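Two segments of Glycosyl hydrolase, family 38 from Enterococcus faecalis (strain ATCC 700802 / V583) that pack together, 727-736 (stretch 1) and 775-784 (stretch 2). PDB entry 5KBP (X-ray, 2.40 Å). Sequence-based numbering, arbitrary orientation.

Stretch 1 (727-736) GVTIFNEGLN
Stretch 2 775-784: TFKYGLSLHG

This contact is an antiparallel pairing of two neighbouring β-strands, in which a backbone hydrogen-bond ladder is flanked by aromatic rings laid over glycines on one face and by aliphatic pairs on the other. The strand axes run at 160° and approach to 4.6 Å, and backbone angles are extended, for example -119/116 at Ile-730 and -162/174 at Gly-779. Register follows from the bridges: Gly-727 faces His-783, Thr-729 Ser-781 and Phe-731 Gly-779 as hydrogen-bonded pairs; Val-728 faces Leu-782, Ile-730 Leu-780 and Asn-732 Tyr-778 as non-hydrogen-bonded pairs, with CA–CA distances of 4.8, 4.8 and 3.9 Å.

The central rungs are reciprocal: Thr-729 N to Ser-781 O is 2.8 Å and Ser-781 N to Thr-729 O 2.9 Å; Phe-731 N to Gly-779 O is 3.1 Å and Gly-779 N to Phe-731 O 2.8 Å. At one end His-783 N donates to Gly-727 O (3.2 Å, 163°), whereas the return bond from Gly-727 N to His-783 O (3.1 Å, 128°) is weak. The other end closes with a weak bond from Glu-733 N to Lys-777 O (3.0 Å, 133°).

On the face carrying Thr-729 and Ser-781, both rings adopt chi1 p and fold across the partner strand. Gly-779 CA lies 3.7 Å from the centroid of the Phe-731 ring atoms, and Gly-727 CA 3.6 Å from that of the His-783 ring atoms, both over the ring face. An ideal CB on Gly-779 would clash with Phe-731 CZ at 2.2 Å, and one on Gly-727 with His-783 NE2 at 2.0 Å.

On the opposite face, Val-728 CG2 (chi1 t) meets Leu-782 CD2 (m, t) at 3.7 Å, and Ile-730 CD1 (m, m) meets Leu-780 CG at 4.0 Å. Beyond the strand, Leu-735 (m, t) places CD2 3.8 Å from Phe-776 CD1; its N bonds Asn-732 OD1 at 2.8 Å.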

ATOM      1  N   GLY A 727      34.889  27.961  -5.007  1.00 64.26           N
ATOM      2  CA  GLY A 727      33.510  27.587  -4.766  1.00 62.74           C
ATOM      3  C   GLY A 727      33.397  26.160  -4.285  1.00 59.11           C
ATOM      4  O   GLY A 727      34.271  25.323  -4.540  1.00 56.66           O
ATOM      5  N   VAL A 728      32.297  25.893  -3.583  1.00 57.14           N
ATOM      6  CA  VAL A 728      31.995  24.573  -3.043  1.00 54.33           C
ATOM      7  C   VAL A 728      30.588  24.187  -3.476  1.00 51.26           C
ATOM      8  O   VAL A 728      29.651  24.978  -3.327  1.00 50.77           O
ATOM      9  CB  VAL A 728      32.109  24.539  -1.507  1.00 49.19           C
ATOM     10  CG1 VAL A 728      31.773  23.154  -0.978  1.00 43.68           C
ATOM     11  CG2 VAL A 728      33.500  24.956  -1.066  1.00 48.83           C
ATOM     12  N   THR A 729      30.442  22.975  -4.009  1.00 46.32           N
ATOM     13  CA  THR A 729      29.147  22.426  -4.384  1.00 45.58           C
ATOM     14  C   THR A 729      28.874  21.180  -3.553  1.00 52.14           C
ATOM     15  O   THR A 729      29.739  20.306  -3.437  1.00 59.05           O
ATOM     16  CB  THR A 729      29.092  22.082  -5.878  1.00 47.87           C
ATOM     17  OG1 THR A 729      29.288  23.268  -6.657  1.00 49.57           O
ATOM     18  CG2 THR A 729      27.743  21.471  -6.234  1.00 38.43           C
ATOM     19  N   ILE A 730      27.678  21.108  -2.974  1.00 48.66           N
ATOM     20  CA  ILE A 730      27.246  19.971  -2.168  1.00 47.40           C
ATOM     21  C   ILE A 730      26.022  19.369  -2.839  1.00 51.66           C
ATOM     22  O   ILE A 730      24.977  20.026  -2.931  1.00 53.39           O
ATOM     23  CB  ILE A 730      26.926  20.382  -0.722  1.00 45.65           C
ATOM     24  CG1 ILE A 730      28.128  21.079  -0.078  1.00 48.06           C
ATOM     25  CG2 ILE A 730      26.504  19.172   0.095  1.00 36.46           C
ATOM     26  CD1 ILE A 730      29.350  20.205   0.030  1.00 46.93           C
ATOM     27  N   PHE A 731      26.144  18.130  -3.306  1.00 44.39           N
ATOM     28  CA  PHE A 731      25.032  17.432  -3.927  1.00 45.17           C
ATOM     29  C   PHE A 731      24.518  16.333  -3.005  1.00 49.86           C
ATOM     30  O   PHE A 731      25.196  15.918  -2.061  1.00 52.66           O
ATOM     31  CB  PHE A 731      25.423  16.853  -5.295  1.00 51.29           C
ATOM     32  CG  PHE A 731      26.638  15.969  -5.271  1.00 50.17           C
ATOM     33  CD1 PHE A 731      27.904  16.504  -5.448  1.00 46.22           C
ATOM     34  CD2 PHE A 731      26.512  14.599  -5.106  1.00 49.02           C
ATOM     35  CE1 PHE A 731      29.023  15.692  -5.441  1.00 48.00           C
ATOM     36  CE2 PHE A 731      27.628  13.781  -5.098  1.00 50.87           C
ATOM     37  CZ  PHE A 731      28.885  14.328  -5.268  1.00 48.55           C
ATOM     38  N   ASN A 732      23.302  15.868  -3.291  1.00 43.60           N
ATOM     39  CA  ASN A 732      22.602  14.963  -2.390  1.00 46.27           C
ATOM     40  C   ASN A 732      21.595  14.139  -3.183  1.00 46.46           C
ATOM     41  O   ASN A 732      21.350  14.387  -4.365  1.00 45.16           O
ATOM     42  CB  ASN A 732      21.894  15.738  -1.273  1.00 55.18           C
ATOM     43  CG  ASN A 732      20.704  16.532  -1.781  1.00 54.62           C
ATOM     44  OD1 ASN A 732      19.573  16.046  -1.773  1.00 48.86           O
ATOM     45  ND2 ASN A 732      20.954  17.757  -2.231  1.00 56.58           N
ATOM     46  N   GLU A 733      21.009  13.153  -2.502  1.00 48.37           N
ATOM     47  CA  GLU A 733      19.938  12.322  -3.052  1.00 45.90           C
ATOM     48  C   GLU A 733      18.796  12.309  -2.041  1.00 53.43           C
ATOM     49  O   GLU A 733      18.815  11.527  -1.086  1.00 66.98           O
ATOM     50  CB  GLU A 733      20.423  10.907  -3.351  1.00 54.78           C
ATOM     51  CG  GLU A 733      21.543  10.822  -4.369  1.00 71.09           C
ATOM     52  CD  GLU A 733      21.915   9.391  -4.693  1.00 79.91           C
ATOM     53  OE1 GLU A 733      21.145   8.481  -4.323  1.00 81.48           O
ATOM     54  OE2 GLU A 733      22.976   9.173  -5.315  1.00 76.45           O
ATOM     55  N   GLY A 734      17.803  13.168  -2.250  1.00 54.58           N
ATOM     56  CA  GLY A 734      16.644  13.201  -1.383  1.00 45.13           C
ATOM     57  C   GLY A 734      16.809  13.996  -0.109  1.00 43.98           C
ATOM     58  O   GLY A 734      15.923  13.946   0.752  1.00 46.11           O
ATOM     59  N   LEU A 735      17.913  14.727   0.045  1.00 41.61           N
ATOM     60  CA  LEU A 735      18.133  15.583   1.210  1.00 46.04           C
ATOM     61  C   LEU A 735      17.819  17.012   0.775  1.00 44.46           C
ATOM     62  O   LEU A 735      18.700  17.805   0.446  1.00 56.45           O
ATOM     63  CB  LEU A 735      19.559  15.434   1.729  1.00 44.10           C
ATOM     64  CG  LEU A 735      20.139  14.015   1.730  1.00 42.98           C
ATOM     65  CD1 LEU A 735      21.559  14.015   2.282  1.00 41.48           C
ATOM     66  CD2 LEU A 735      19.251  13.056   2.513  1.00 38.79           C
ATOM     67  N   ASN A 736      16.527  17.336   0.782  1.00 42.66           N
ATOM     68  CA  ASN A 736      16.011  18.501   0.078  1.00 51.44           C
ATOM     69  C   ASN A 736      15.928  19.760   0.935  1.00 50.36           C
ATOM     70  O   ASN A 736      15.524  20.808   0.419  1.00 52.81           O
ATOM     71  CB  ASN A 736      14.630  18.182  -0.503  1.00 50.99           C
ATOM     72  CG  ASN A 736      14.664  17.007  -1.463  1.00 55.10           C
ATOM     73  OD1 ASN A 736      13.974  16.008  -1.265  1.00 55.62           O
ATOM     74  ND2 ASN A 736      15.476  17.120  -2.506  1.00 60.96           N
ATOM     75  N   THR A 775      20.065   5.609   5.455  1.00 50.81           N
ATOM     76  CA  THR A 775      21.306   5.822   4.718  1.00 53.42           C
ATOM     77  C   THR A 775      21.153   7.078   3.877  1.00 51.23           C
ATOM     78  O   THR A 775      20.265   7.148   3.020  1.00 53.81           O
ATOM     79  CB  THR A 775      21.643   4.622   3.829  1.00 54.88           C
ATOM     80  OG1 THR A 775      21.808   3.453   4.640  1.00 64.47           O
ATOM     81  CG2 THR A 775      22.923   4.883   3.050  1.00 42.43           C
ATOM     82  N   PHE A 776      22.013   8.063   4.117  1.00 50.29           N
ATOM     83  CA  PHE A 776      21.974   9.341   3.418  1.00 42.46           C
ATOM     84  C   PHE A 776      23.152   9.416   2.456  1.00 45.86           C
ATOM     85  O   PHE A 776      24.309   9.290   2.874  1.00 52.15           O
ATOM     86  CB  PHE A 776      22.010  10.506   4.406  1.00 45.02           C
ATOM     87  CG  PHE A 776      21.057  10.350   5.556  1.00 39.87           C
ATOM     88  CD1 PHE A 776      19.705  10.589   5.388  1.00 37.90           C
ATOM     89  CD2 PHE A 776      21.514   9.960   6.804  1.00 48.16           C
ATOM     90  CE1 PHE A 776      18.823  10.441   6.445  1.00 48.59           C
ATOM     91  CE2 PHE A 776      20.640   9.813   7.865  1.00 53.14           C
ATOM     92  CZ  PHE A 776      19.292  10.054   7.684  1.00 48.01           C
ATOM     93  N   LYS A 777      22.857   9.622   1.175  1.00 44.15           N
ATOM     94  CA  LYS A 777      23.869   9.713   0.130  1.00 49.46           C
ATOM     95  C   LYS A 777      24.016  11.167  -0.296  1.00 45.38           C
ATOM     96  O   LYS A 777      23.038  11.801  -0.707  1.00 43.58           O
ATOM     97  CB  LYS A 777      23.503   8.835  -1.067  1.00 52.53           C
ATOM     98  CG  LYS A 777      23.490   7.346  -0.762  1.00 60.19           C
ATOM     99  CD  LYS A 777      23.183   6.531  -2.008  1.00 69.51           C
ATOM    100  CE  LYS A 777      23.179   5.042  -1.707  1.00 75.94           C
ATOM    101  NZ  LYS A 777      22.879   4.229  -2.916  1.00 80.64           N
ATOM    102  N   TYR A 778      25.236  11.687  -0.201  1.00 43.35           N
ATOM    103  CA  TYR A 778      25.533  13.065  -0.567  1.00 48.96           C
ATOM    104  C   TYR A 778      27.016  13.145  -0.920  1.00 52.58           C
ATOM    105  O   TYR A 778      27.761  12.173  -0.768  1.00 56.79           O
ATOM    106  CB  TYR A 778      25.144  14.031   0.558  1.00 37.87           C
ATOM    107  CG  TYR A 778      25.752  13.718   1.912  1.00 42.34           C
ATOM    108  CD1 TYR A 778      25.271  12.670   2.689  1.00 43.08           C
ATOM    109  CD2 TYR A 778      26.789  14.486   2.422  1.00 39.98           C
ATOM    110  CE1 TYR A 778      25.819  12.385   3.925  1.00 46.80           C
ATOM    111  CE2 TYR A 778      27.342  14.209   3.660  1.00 42.99           C
ATOM    112  CZ  TYR A 778      26.853  13.158   4.407  1.00 45.02           C
ATOM    113  OH  TYR A 778      27.397  12.876   5.640  1.00 44.61           O
ATOM    114  N   GLY A 779      27.440  14.310  -1.403  1.00 51.40           N
ATOM    115  CA  GLY A 779      28.819  14.445  -1.838  1.00 48.43           C
ATOM    116  C   GLY A 779      29.259  15.887  -1.946  1.00 48.05           C
ATOM    117  O   GLY A 779      28.469  16.823  -1.806  1.00 48.18           O
ATOM    118  N   LEU A 780      30.554  16.047  -2.214  1.00 49.96           N
ATOM    119  CA  LEU A 780      31.209  17.346  -2.263  1.00 52.58           C
ATOM    120  C   LEU A 780      31.968  17.481  -3.574  1.00 60.05           C
ATOM    121  O   LEU A 780      32.524  16.503  -4.084  1.00 55.83           O
ATOM    122  CB  LEU A 780      32.164  17.516  -1.066  1.00 54.52           C
ATOM    123  CG  LEU A 780      33.013  18.779  -0.882  1.00 52.42           C
ATOM    124  CD1 LEU A 780      33.249  19.025   0.600  1.00 47.43           C
ATOM    125  CD2 LEU A 780      34.348  18.657  -1.608  1.00 45.82           C
ATOM    126  N   SER A 781      31.995  18.699  -4.111  1.00 63.20           N
ATOM    127  CA  SER A 781      32.719  18.978  -5.344  1.00 60.81           C
ATOM    128  C   SER A 781      33.239  20.406  -5.298  1.00 64.92           C
ATOM    129  O   SER A 781      32.471  21.339  -5.047  1.00 74.56           O
ATOM    130  CB  SER A 781      31.824  18.774  -6.571  1.00 64.92           C
ATOM    131  OG  SER A 781      32.544  19.013  -7.767  1.00 74.98           O
ATOM    132  N   LEU A 782      34.535  20.569  -5.542  1.00 59.64           N
ATOM    133  CA  LEU A 782      35.190  21.866  -5.488  1.00 62.41           C
ATOM    134  C   LEU A 782      35.446  22.396  -6.894  1.00 71.79           C
ATOM    135  O   LEU A 782      35.629  21.630  -7.843  1.00 83.04           O
ATOM    136  CB  LEU A 782      36.510  21.776  -4.719  1.00 59.07           C
ATOM    137  CG  LEU A 782      36.415  21.290  -3.270  1.00 57.54           C
ATOM    138  CD1 LEU A 782      37.798  21.195  -2.637  1.00 53.02           C
ATOM    139  CD2 LEU A 782      35.503  22.199  -2.455  1.00 53.15           C
ATOM    140  N   HIS A 783      35.449  23.721  -7.020  1.00 70.72           N
ATOM    141  CA  HIS A 783      35.712  24.367  -8.297  1.00 70.68           C
ATOM    142  C   HIS A 783      36.425  25.687  -8.045  1.00 71.49           C
ATOM    143  O   HIS A 783      36.474  26.187  -6.918  1.00 64.56           O
ATOM    144  CB  HIS A 783      34.422  24.578  -9.100  1.00 61.70           C
ATOM    145  CG  HIS A 783      33.495  25.596  -8.510  1.00 62.96           C
ATOM    146  ND1 HIS A 783      33.674  26.953  -8.681  1.00 66.08           N
ATOM    147  CD2 HIS A 783      32.376  25.458  -7.760  1.00 62.58           C
ATOM    148  CE1 HIS A 783      32.709  27.605  -8.058  1.00 63.55           C
ATOM    149  NE2 HIS A 783      31.908  26.721  -7.491  1.00 60.66           N
ATOM    150  N   GLY A 784      36.985  26.249  -9.114  1.00 76.15           N
ATOM    151  CA  GLY A 784      37.704  27.504  -9.023  1.00 77.91           C
ATOM    152  C   GLY A 784      36.958  28.673  -9.634  1.00 81.17           C
ATOM    153  O   GLY A 784      36.158  29.327  -8.957  1.00 80.91           O
TER